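Long-range contact in nucleoside permease NupG (Escherichia coli K-12, PDB 7DLA), which carries purine and pyrimidine nucleosides across the bacterial inner membrane, driven by the proton motive force: residues A68-T82 with N102-I116. The protein carries 1 engineered substitution. Numbering follows the deposited sequence.
Sequences AKWVYAICHTIGAIT and NSFAYMPTLGLINTI
Y72 of helix 68-82 drops as a knob into the hole formed by T109, L112, I113 and I116 of helix 102-116. Its ring reaches that hole because CG stands anti to the backbone N (chi1 176°), which lays CE1 4.2 Å from I113 CB and leaves the two side chains side by side, pointing the same way. Around this knob the packing is apolar. V71 CG1 meets L112 CD1 at 3.6 Å, the two side chains crossing at about a right angle, while A68 CB lies against L112 CD2 and I116 CG1. Further along, A105 CB packs against I78 CG2 at 3.5 Å, and C75 and A105, both small, face each other with their CA atoms 4.7 Å apart.

The aromatic and polar group centres on H76. T109 CG2 sits over one face of the imidazole, 3.8 Å from its centroid, a CH-pi contact, and Y106 CD2 approaches the ring's edge. The T109 hydroxyl turns back to give Y106 O a hydrogen bond on a lone pair in the carbonyl plane. With an alanine here the methyl over the imidazole is gone, and Y106 O and Q14 NE2 would probably each lose their hydroxyl partner. Q14 of helix 3-19 ties the group together, bonding through OE1 to Y72 OH and H76 NE2, through NE2 to T109 OG1, and through its backbone O to Y106 OH.

The axes of the two segments come within 8.0 Å with their directions at 143°, an obliquely crossed antiparallel pair: consecutive transmembrane helices joined by a short periplasmic turn, a helical hairpin in the N-terminal half of the major facilitator fold.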
loop_
_atom_site.group_PDB
_atom_site.type_symbol
_atom_site.label_atom_id
_atom_site.label_comp_id
_atom_site.label_asym_id
_atom_site.label_seq_id
_atom_site.Cartn_x
_atom_site.Cartn_y
_atom_site.Cartn_z
ATOM N N ALA A 68 8.529 5.197 21.518
ATOM C CA ALA A 68 7.722 4.911 20.339
ATOM C C ALA A 68 6.283 5.367 20.542
ATOM O O ALA A 68 5.624 5.804 19.592
ATOM C CB ALA A 68 7.779 3.421 20.027
ATOM N N LYS A 69 5.778 5.265 21.781
ATOM C CA LYS A 69 4.414 5.702 22.079
ATOM C C LYS A 69 4.244 7.182 21.751
ATOM O O LYS A 69 3.308 7.576 21.042
ATOM C CB LYS A 69 4.075 5.409 23.549
ATOM C CG LYS A 69 3.258 6.465 24.303
ATOM C CD LYS A 69 2.438 5.827 25.450
ATOM C CE LYS A 69 2.068 6.823 26.571
ATOM N NZ LYS A 69 1.207 6.240 27.657
ATOM N N TRP A 70 5.174 8.014 22.208
ATOM C CA TRP A 70 4.999 9.438 21.999
ATOM C C TRP A 70 5.226 9.808 20.531
ATOM O O TRP A 70 4.535 10.693 19.999
ATOM C CB TRP A 70 5.908 10.198 22.949
ATOM C CG TRP A 70 5.509 10.075 24.408
ATOM C CD1 TRP A 70 6.330 9.775 25.475
ATOM C CD2 TRP A 70 4.224 10.336 24.966
ATOM N NE1 TRP A 70 5.610 9.785 26.639
ATOM C CE2 TRP A 70 4.317 10.127 26.351
ATOM C CE3 TRP A 70 2.994 10.706 24.423
ATOM C CZ2 TRP A 70 3.225 10.275 27.195
ATOM C CZ3 TRP A 70 1.908 10.854 25.269
ATOM C CH2 TRP A 70 2.032 10.647 26.633
ATOM N N VAL A 71 6.141 9.111 19.843
ATOM C CA VAL A 71 6.389 9.415 18.438
ATOM C C VAL A 71 5.172 9.034 17.588
ATOM O O VAL A 71 4.725 9.811 16.730
ATOM C CB VAL A 71 7.679 8.720 17.960
ATOM C CG1 VAL A 71 7.867 8.925 16.495
ATOM C CG2 VAL A 71 8.882 9.269 18.702
ATOM N N TYR A 72 4.586 7.859 17.853
ATOM C CA TYR A 72 3.361 7.408 17.189
ATOM C C TYR A 72 2.223 8.403 17.396
ATOM O O TYR A 72 1.467 8.726 16.455
ATOM C CB TYR A 72 2.970 6.079 17.803
ATOM C CG TYR A 72 1.685 5.429 17.365
ATOM C CD1 TYR A 72 1.617 4.775 16.149
ATOM C CD2 TYR A 72 0.566 5.374 18.193
ATOM C CE1 TYR A 72 0.490 4.116 15.760
ATOM C CE2 TYR A 72 -0.579 4.714 17.798
ATOM C CZ TYR A 72 -0.595 4.086 16.578
ATOM O OH TYR A 72 -1.687 3.406 16.128
ATOM N N ALA A 73 2.068 8.861 18.652
ATOM C CA ALA A 73 1.076 9.872 18.984
ATOM C C ALA A 73 1.247 11.109 18.120
ATOM O O ALA A 73 0.299 11.551 17.460
ATOM C CB ALA A 73 1.199 10.222 20.455
ATOM N N ILE A 74 2.433 11.716 18.173
ATOM C CA ILE A 74 2.693 12.913 17.383
ATOM C C ILE A 74 2.272 12.678 15.941
ATOM O O ILE A 74 1.565 13.499 15.335
ATOM C CB ILE A 74 4.179 13.320 17.525
ATOM C CG1 ILE A 74 4.544 13.425 19.015
ATOM C CG2 ILE A 74 4.508 14.596 16.755
ATOM C CD1 ILE A 74 5.703 14.320 19.366
ATOM N N CYS A 75 2.634 11.520 15.398
ATOM C CA CYS A 75 2.371 11.254 13.992
ATOM C C CYS A 75 0.889 11.282 13.674
ATOM O O CYS A 75 0.466 12.005 12.772
ATOM C CB CYS A 75 2.969 9.916 13.593
ATOM S SG CYS A 75 4.641 10.049 13.066
ATOM N N HIS A 76 0.094 10.479 14.376
ATOM C CA HIS A 76 -1.323 10.430 14.043
ATOM C C HIS A 76 -2.043 11.721 14.366
ATOM O O HIS A 76 -3.034 12.042 13.716
ATOM C CB HIS A 76 -1.985 9.278 14.762
ATOM C CG HIS A 76 -1.604 7.956 14.211
ATOM N ND1 HIS A 76 -1.366 7.782 12.871
ATOM C CD2 HIS A 76 -1.384 6.759 14.798
ATOM C CE1 HIS A 76 -1.046 6.521 12.651
ATOM N NE2 HIS A 76 -1.053 5.879 13.804
ATOM N N THR A 77 -1.604 12.445 15.385
ATOM C CA THR A 77 -2.077 13.806 15.542
ATOM C C THR A 77 -1.898 14.603 14.256
ATOM O O THR A 77 -2.846 15.230 13.766
ATOM C CB THR A 77 -1.321 14.455 16.678
ATOM O OG1 THR A 77 -1.323 13.540 17.784
ATOM C CG2 THR A 77 -1.950 15.819 17.010
ATOM N N ILE A 78 -0.675 14.635 13.726
ATOM C CA ILE A 78 -0.465 15.364 12.487
ATOM C C ILE A 78 -1.345 14.779 11.404
ATOM O O ILE A 78 -1.979 15.514 10.646
ATOM C CB ILE A 78 1.014 15.360 12.070
ATOM C CG1 ILE A 78 1.781 16.449 12.817
ATOM C CG2 ILE A 78 1.122 15.576 10.568
ATOM C CD1 ILE A 78 3.170 16.753 12.229
ATOM N N GLY A 79 -1.393 13.451 11.313
ATOM C CA GLY A 79 -2.251 12.794 10.344
ATOM C C GLY A 79 -3.671 13.323 10.416
ATOM O O GLY A 79 -4.291 13.635 9.397
ATOM N N ALA A 80 -4.194 13.466 11.634
ATOM C CA ALA A 80 -5.577 13.892 11.819
ATOM C C ALA A 80 -5.780 15.326 11.342
ATOM O O ALA A 80 -6.677 15.606 10.533
ATOM C CB ALA A 80 -5.956 13.749 13.289
ATOM N N ILE A 81 -4.954 16.248 11.846
ATOM C CA ILE A 81 -5.073 17.652 11.447
ATOM C C ILE A 81 -5.054 17.777 9.929
ATOM O O ILE A 81 -5.877 18.497 9.337
ATOM C CB ILE A 81 -3.964 18.505 12.097
ATOM C CG1 ILE A 81 -4.362 18.957 13.497
ATOM C CG2 ILE A 81 -3.659 19.725 11.241
ATOM C CD1 ILE A 81 -3.218 19.539 14.282
ATOM N N THR A 82 -4.130 17.057 9.271
ATOM C CA THR A 82 -3.985 17.207 7.827
ATOM C C THR A 82 -5.180 16.619 7.093
ATOM O O THR A 82 -5.649 17.189 6.106
ATOM C CB THR A 82 -2.689 16.559 7.334
ATOM O OG1 THR A 82 -2.675 15.163 7.654
ATOM C CG2 THR A 82 -1.468 17.236 7.955
ATOM N N ASN A 102 0.622 14.399 5.366
ATOM C CA ASN A 102 -0.072 13.301 6.038
ATOM C C ASN A 102 0.732 12.016 5.942
ATOM O O ASN A 102 0.848 11.284 6.927
ATOM C CB ASN A 102 -1.470 13.094 5.450
ATOM C CG ASN A 102 -2.288 12.027 6.195
ATOM O OD1 ASN A 102 -2.742 12.241 7.328
ATOM N ND2 ASN A 102 -2.488 10.878 5.547
ATOM N N SER A 103 1.319 11.740 4.771
ATOM C CA SER A 103 2.114 10.524 4.602
ATOM C C SER A 103 3.418 10.611 5.365
ATOM O O SER A 103 3.845 9.632 5.972
ATOM C CB SER A 103 2.416 10.255 3.133
ATOM O OG SER A 103 1.240 10.068 2.387
ATOM N N PHE A 104 4.082 11.760 5.320
ATOM C CA PHE A 104 5.306 11.923 6.090
ATOM C C PHE A 104 5.057 11.574 7.542
ATOM O O PHE A 104 5.927 11.005 8.203
ATOM C CB PHE A 104 5.802 13.359 5.960
ATOM C CG PHE A 104 6.975 13.515 5.040
ATOM C CD1 PHE A 104 6.818 13.382 3.658
ATOM C CD2 PHE A 104 8.227 13.802 5.534
ATOM C CE1 PHE A 104 7.897 13.525 2.794
ATOM C CE2 PHE A 104 9.314 13.943 4.669
ATOM C CZ PHE A 104 9.139 13.812 3.298
ATOM N N ALA A 105 3.862 11.882 8.044
ATOM C CA ALA A 105 3.481 11.483 9.394
ATOM C C ALA A 105 2.991 10.039 9.469
ATOM O O ALA A 105 3.262 9.344 10.446
ATOM C CB ALA A 105 2.398 12.416 9.932
ATOM N N TYR A 106 2.286 9.566 8.454
ATOM C CA TYR A 106 1.607 8.286 8.560
ATOM C C TYR A 106 2.506 7.105 8.262
ATOM O O TYR A 106 2.392 6.076 8.925
ATOM C CB TYR A 106 0.408 8.247 7.629
ATOM C CG TYR A 106 -0.341 6.950 7.761
ATOM C CD1 TYR A 106 -0.000 5.835 7.009
ATOM C CD2 TYR A 106 -1.299 6.801 8.739
ATOM C CE1 TYR A 106 -0.683 4.654 7.161
ATOM C CE2 TYR A 106 -1.960 5.622 8.913
ATOM C CZ TYR A 106 -1.660 4.558 8.128
ATOM O OH TYR A 106 -2.364 3.403 8.345
ATOM N N MET A 107 3.326 7.205 7.226
ATOM C CA MET A 107 4.234 6.134 6.825
ATOM C C MET A 107 5.068 5.591 7.978
ATOM O O MET A 107 5.112 4.362 8.153
ATOM C CB MET A 107 5.120 6.673 5.698
ATOM C CG MET A 107 4.451 6.752 4.348
ATOM S SD MET A 107 2.907 5.855 4.118
ATOM C CE MET A 107 3.358 4.150 4.294
ATOM N N PRO A 108 5.726 6.415 8.800
ATOM C CA PRO A 108 6.501 5.850 9.910
ATOM C C PRO A 108 5.668 5.049 10.905
ATOM O O PRO A 108 6.189 4.124 11.550
ATOM C CB PRO A 108 7.108 7.109 10.543
ATOM C CG PRO A 108 7.213 8.062 9.392
ATOM C CD PRO A 108 5.912 7.878 8.734
ATOM N N THR A 109 4.381 5.382 11.068
ATOM C CA THR A 109 3.582 4.694 12.081
ATOM C C THR A 109 3.451 3.214 11.758
ATOM O O THR A 109 3.253 2.403 12.671
ATOM C CB THR A 109 2.185 5.356 12.254
ATOM O OG1 THR A 109 1.378 5.200 11.082
ATOM C CG2 THR A 109 2.336 6.824 12.543
ATOM N N LEU A 110 3.630 2.854 10.486
ATOM C CA LEU A 110 3.505 1.470 10.046
ATOM C C LEU A 110 4.499 0.544 10.753
ATOM O O LEU A 110 4.178 -0.620 11.023
ATOM C CB LEU A 110 3.675 1.427 8.535
ATOM C CG LEU A 110 2.409 1.155 7.723
ATOM C CD1 LEU A 110 1.279 2.103 8.106
ATOM C CD2 LEU A 110 2.731 1.326 6.255
ATOM N N GLY A 111 5.693 1.040 11.074
ATOM C CA GLY A 111 6.616 0.286 11.889
ATOM C C GLY A 111 6.524 0.628 13.357
ATOM O O GLY A 111 6.913 -0.174 14.211
ATOM N N LEU A 112 6.029 1.831 13.663
ATOM C CA LEU A 112 5.964 2.238 15.064
ATOM C C LEU A 112 4.947 1.403 15.842
ATOM O O LEU A 112 5.195 1.027 16.999
ATOM C CB LEU A 112 5.656 3.721 15.138
ATOM C CG LEU A 112 6.975 4.476 15.060
ATOM C CD1 LEU A 112 6.761 5.947 14.774
ATOM C CD2 LEU A 112 7.758 4.268 16.336
ATOM N N ILE A 113 3.822 1.052 15.204
ATOM C CA ILE A 113 2.829 0.204 15.865
ATOM C C ILE A 113 3.405 -1.185 16.112
ATOM O O ILE A 113 3.112 -1.817 17.132
ATOM C CB ILE A 113 1.522 0.128 15.048
ATOM C CG1 ILE A 113 0.480 -0.761 15.747
ATOM C CG2 ILE A 113 1.779 -0.467 13.675
ATOM C CD1 ILE A 113 -0.823 -0.967 14.954
ATOM N N ASN A 114 4.240 -1.679 15.183
ATOM C CA ASN A 114 4.893 -2.968 15.379
ATOM C C ASN A 114 5.912 -2.913 16.503
ATOM O O ASN A 114 5.933 -3.795 17.362
ATOM C CB ASN A 114 5.529 -3.453 14.079
ATOM C CG ASN A 114 4.516 -4.078 13.147
ATOM O OD1 ASN A 114 3.356 -4.236 13.504
ATOM N ND2 ASN A 114 4.959 -4.493 11.978
ATOM N N THR A 115 6.773 -1.897 16.518
ATOM C CA THR A 115 7.658 -1.722 17.667
ATOM C C THR A 115 6.854 -1.862 18.964
ATOM O O THR A 115 7.188 -2.670 19.853
ATOM C CB THR A 115 8.367 -0.359 17.585
ATOM O OG1 THR A 115 9.293 -0.328 16.475
ATOM C CG2 THR A 115 9.135 -0.099 18.862
ATOM N N ILE A 116 5.703 -1.176 19.009
ATOM C CA ILE A 116 4.887 -1.108 20.223
ATOM C C ILE A 116 4.230 -2.453 20.530
ATOM O O ILE A 116 4.250 -2.931 21.673
ATOM C CB ILE A 116 3.840 0.004 20.072
ATOM C CG1 ILE A 116 4.497 1.362 20.332
ATOM C CG2 ILE A 116 2.694 -0.251 21.011
ATOM C CD1 ILE A 116 3.716 2.561 19.804
#